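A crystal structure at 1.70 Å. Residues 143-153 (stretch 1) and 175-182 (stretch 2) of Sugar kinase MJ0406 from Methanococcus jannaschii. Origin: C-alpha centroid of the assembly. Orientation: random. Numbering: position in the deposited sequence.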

# COMPACT_ATOMS: atom_id res chain seq x y z
N PHE A 143 13.68 20.57 -8.99
CA PHE A 143 12.79 21.07 -10.04
C PHE A 143 12.03 22.28 -9.49
O PHE A 143 11.85 23.28 -10.18
CB PHE A 143 11.84 19.97 -10.50
CG PHE A 143 10.92 20.37 -11.60
CD1 PHE A 143 11.32 20.29 -12.92
CD2 PHE A 143 9.64 20.83 -11.33
CE1 PHE A 143 10.46 20.65 -13.96
CE2 PHE A 143 8.78 21.20 -12.37
CZ PHE A 143 9.20 21.11 -13.69
N ASN A 144 11.63 22.21 -8.22
CA ASN A 144 10.88 23.29 -7.59
C ASN A 144 11.72 24.57 -7.52
O ASN A 144 11.22 25.66 -7.84
CB ASN A 144 10.39 22.90 -6.20
CG ASN A 144 9.21 21.92 -6.24
OD1 ASN A 144 8.83 21.31 -5.22
ND2 ASN A 144 8.65 21.77 -7.40
N LEU A 145 13.00 24.44 -7.19
CA LEU A 145 13.88 25.61 -7.22
C LEU A 145 14.01 26.15 -8.64
O LEU A 145 13.99 27.38 -8.85
CB LEU A 145 15.26 25.27 -6.64
CG LEU A 145 16.30 26.39 -6.65
CD1 LEU A 145 15.81 27.64 -5.90
CD2 LEU A 145 17.60 25.89 -6.06
N LYS A 146 14.14 25.28 -9.64
CA LYS A 146 14.18 25.77 -11.02
C LYS A 146 12.94 26.58 -11.33
O LYS A 146 13.03 27.61 -11.97
CB LYS A 146 14.28 24.63 -12.04
CG LYS A 146 15.57 23.85 -12.03
CD LYS A 146 15.50 22.73 -13.05
CE LYS A 146 16.84 22.07 -13.27
NZ LYS A 146 16.70 20.76 -13.99
N CYS A 147 11.78 26.10 -10.87
CA CYS A 147 10.52 26.80 -11.11
C CYS A 147 10.52 28.18 -10.47
O CYS A 147 10.15 29.16 -11.13
CB CYS A 147 9.32 26.00 -10.60
SG CYS A 147 8.98 24.52 -11.57
N ALA A 148 10.97 28.25 -9.22
CA ALA A 148 11.01 29.51 -8.47
C ALA A 148 11.94 30.48 -9.16
O ALA A 148 11.60 31.63 -9.34
CB ALA A 148 11.46 29.29 -7.05
N LYS A 149 13.12 30.00 -9.55
CA LYS A 149 14.13 30.89 -10.15
C LYS A 149 13.72 31.36 -11.54
O LYS A 149 14.00 32.49 -11.91
CB LYS A 149 15.52 30.22 -10.14
CG LYS A 149 16.10 30.14 -8.73
CD LYS A 149 17.44 29.42 -8.63
CE LYS A 149 18.60 30.30 -9.05
NZ LYS A 149 19.89 29.72 -8.59
N LYS A 150 13.01 30.53 -12.30
CA LYS A 150 12.50 30.95 -13.61
C LYS A 150 11.32 31.93 -13.53
O LYS A 150 11.23 32.89 -14.32
CB LYS A 150 12.07 29.73 -14.42
CG LYS A 150 11.89 30.01 -15.92
CD LYS A 150 11.57 28.72 -16.67
CE LYS A 150 11.36 28.97 -18.14
NZ LYS A 150 12.60 29.40 -18.84
N ALA A 151 10.43 31.70 -12.57
CA ALA A 151 9.21 32.48 -12.43
C ALA A 151 9.45 33.80 -11.71
O ALA A 151 8.85 34.82 -12.03
CB ALA A 151 8.16 31.68 -11.71
N TYR A 152 10.34 33.81 -10.73
CA TYR A 152 10.48 35.01 -9.91
C TYR A 152 10.85 36.23 -10.77
O TYR A 152 11.74 36.19 -11.62
CB TYR A 152 11.51 34.78 -8.81
CG TYR A 152 11.58 35.84 -7.75
CD1 TYR A 152 10.60 35.93 -6.75
CD2 TYR A 152 12.61 36.77 -7.74
CE1 TYR A 152 10.68 36.91 -5.75
CE2 TYR A 152 12.69 37.74 -6.75
CZ TYR A 152 11.71 37.81 -5.77
OH TYR A 152 11.81 38.77 -4.79
N GLY A 153 10.15 37.32 -10.52
CA GLY A 153 10.35 38.55 -11.26
C GLY A 153 9.51 38.62 -12.50
O GLY A 153 9.58 39.60 -13.22
N GLU A 175 18.07 29.98 -0.94
CA GLU A 175 17.93 30.29 -2.37
C GLU A 175 16.49 30.30 -2.86
O GLU A 175 16.09 31.21 -3.56
CB GLU A 175 18.78 29.34 -3.22
CG GLU A 175 18.84 29.72 -4.69
CD GLU A 175 19.66 30.97 -4.98
OE1 GLU A 175 20.23 31.58 -4.04
OE2 GLU A 175 19.74 31.33 -6.17
N ILE A 176 15.68 29.31 -2.49
CA ILE A 176 14.31 29.30 -2.96
C ILE A 176 13.49 30.42 -2.31
O ILE A 176 12.64 31.03 -2.95
CB ILE A 176 13.66 27.90 -2.80
CG1 ILE A 176 12.39 27.80 -3.63
CG2 ILE A 176 13.38 27.57 -1.32
CD1 ILE A 176 11.99 26.38 -3.94
N ILE A 177 13.76 30.70 -1.04
CA ILE A 177 13.07 31.78 -0.33
C ILE A 177 13.41 33.14 -0.95
O ILE A 177 12.56 34.02 -0.97
CB ILE A 177 13.40 31.75 1.19
CG1 ILE A 177 12.68 30.59 1.83
CG2 ILE A 177 13.04 33.08 1.87
CD1 ILE A 177 13.01 30.41 3.33
N GLU A 178 14.62 33.27 -1.50
CA GLU A 178 15.03 34.52 -2.09
C GLU A 178 14.29 34.72 -3.42
O GLU A 178 14.25 35.82 -3.95
CB GLU A 178 16.57 34.62 -2.19
CG GLU A 178 17.14 34.81 -0.78
CD GLU A 178 18.60 35.16 -0.70
OE1 GLU A 178 19.39 34.65 -1.52
OE2 GLU A 178 18.96 35.92 0.24
N HIS A 179 13.68 33.64 -3.91
CA HIS A 179 12.85 33.68 -5.13
C HIS A 179 11.38 33.39 -4.84
O HIS A 179 10.66 32.86 -5.69
CB HIS A 179 13.39 32.67 -6.13
CG HIS A 179 14.80 32.95 -6.53
ND1 HIS A 179 15.13 33.61 -7.70
CD2 HIS A 179 15.96 32.68 -5.91
CE1 HIS A 179 16.44 33.72 -7.77
NE2 HIS A 179 16.97 33.16 -6.70
N THR A 180 10.95 33.76 -3.64
CA THR A 180 9.57 33.54 -3.21
C THR A 180 8.91 34.87 -2.86
O THR A 180 9.52 35.69 -2.19
CB THR A 180 9.52 32.62 -1.98
OG1 THR A 180 9.96 31.31 -2.34
CG2 THR A 180 8.08 32.39 -1.56
N ASN A 181 7.68 35.08 -3.32
CA ASN A 181 6.86 36.21 -2.91
C ASN A 181 5.97 35.88 -1.70
O ASN A 181 5.97 36.63 -0.74
CB ASN A 181 6.00 36.74 -4.06
CG ASN A 181 6.85 37.29 -5.18
OD1 ASN A 181 7.34 38.46 -5.13
ND2 ASN A 181 7.08 36.47 -6.17
N PHE A 182 5.24 34.77 -1.75
CA PHE A 182 4.41 34.32 -0.63
C PHE A 182 5.00 33.03 -0.12
O PHE A 182 5.06 32.04 -0.86
CB PHE A 182 2.97 33.99 -1.03
CG PHE A 182 2.25 35.06 -1.81
CD1 PHE A 182 2.24 35.01 -3.20
CD2 PHE A 182 1.55 36.06 -1.18
CE1 PHE A 182 1.56 35.97 -3.94
CE2 PHE A 182 0.85 37.03 -1.92
CZ PHE A 182 0.87 36.98 -3.29
O HOH W 1 9.98 38.51 -2.83

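The strongest polar link between the helix of residues 143-151 and the stretch 175-182 is the salt bridge from Lys149 to Glu175, in which Lys149 NZ donates a hydrogen bond to Glu175 OE2 at 2.9 Å. The lysine reaches the carboxylate with chi3 in p and its other three chi angles in m or t. The same oxygen also accepts a weak hydrogen bond from the imidazole of its own stretch, His179 NE2 to Glu175 OE2 at 3.4 Å, so Glu175 OE2 is shared by two donors. That ring lies beneath the lysine chain: Lys149 CG sits 3.6 Å from the centroid of the His179 ring and only 2° off its normal, a nearly ideal CH-pi contact. Lys149 thus uses its ammonium for charge and its aliphatic stem for packing.

A water forms the second polar link, 2.7 Å from Tyr152 OH and donating to Thr180 O at 2.9 Å. It ties the phenol to the backbone of Thr180, whose OG1 donates to Ile176 O at 2.8 Å.

Tyr152, the first residue to leave helical phi/psi after its helix, points its CA-to-CB bond toward the other stretch and has the largest covered area in the contact. His179 CA lies over one face of its ring, 3.8 Å from the Tyr152 ring centroid, and Glu178 O lies over the same face, 3.7 Å from Tyr152 CZ. The Tyr152 and His179 rings meet obliquely, with centroids 5.5 Å apart and planes at 73°.

Back along the helix from Tyr152, the contact becomes apolar. Ala148, whose small side chain points toward stretch 2, packs its CB 3.8 Å from Ile176 CG1 and 4.0 Å from His179 CB. One turn earlier, Leu145 CD1 lies 3.8 Å from Ile176 CB and 3.9 Å from Glu175 CG.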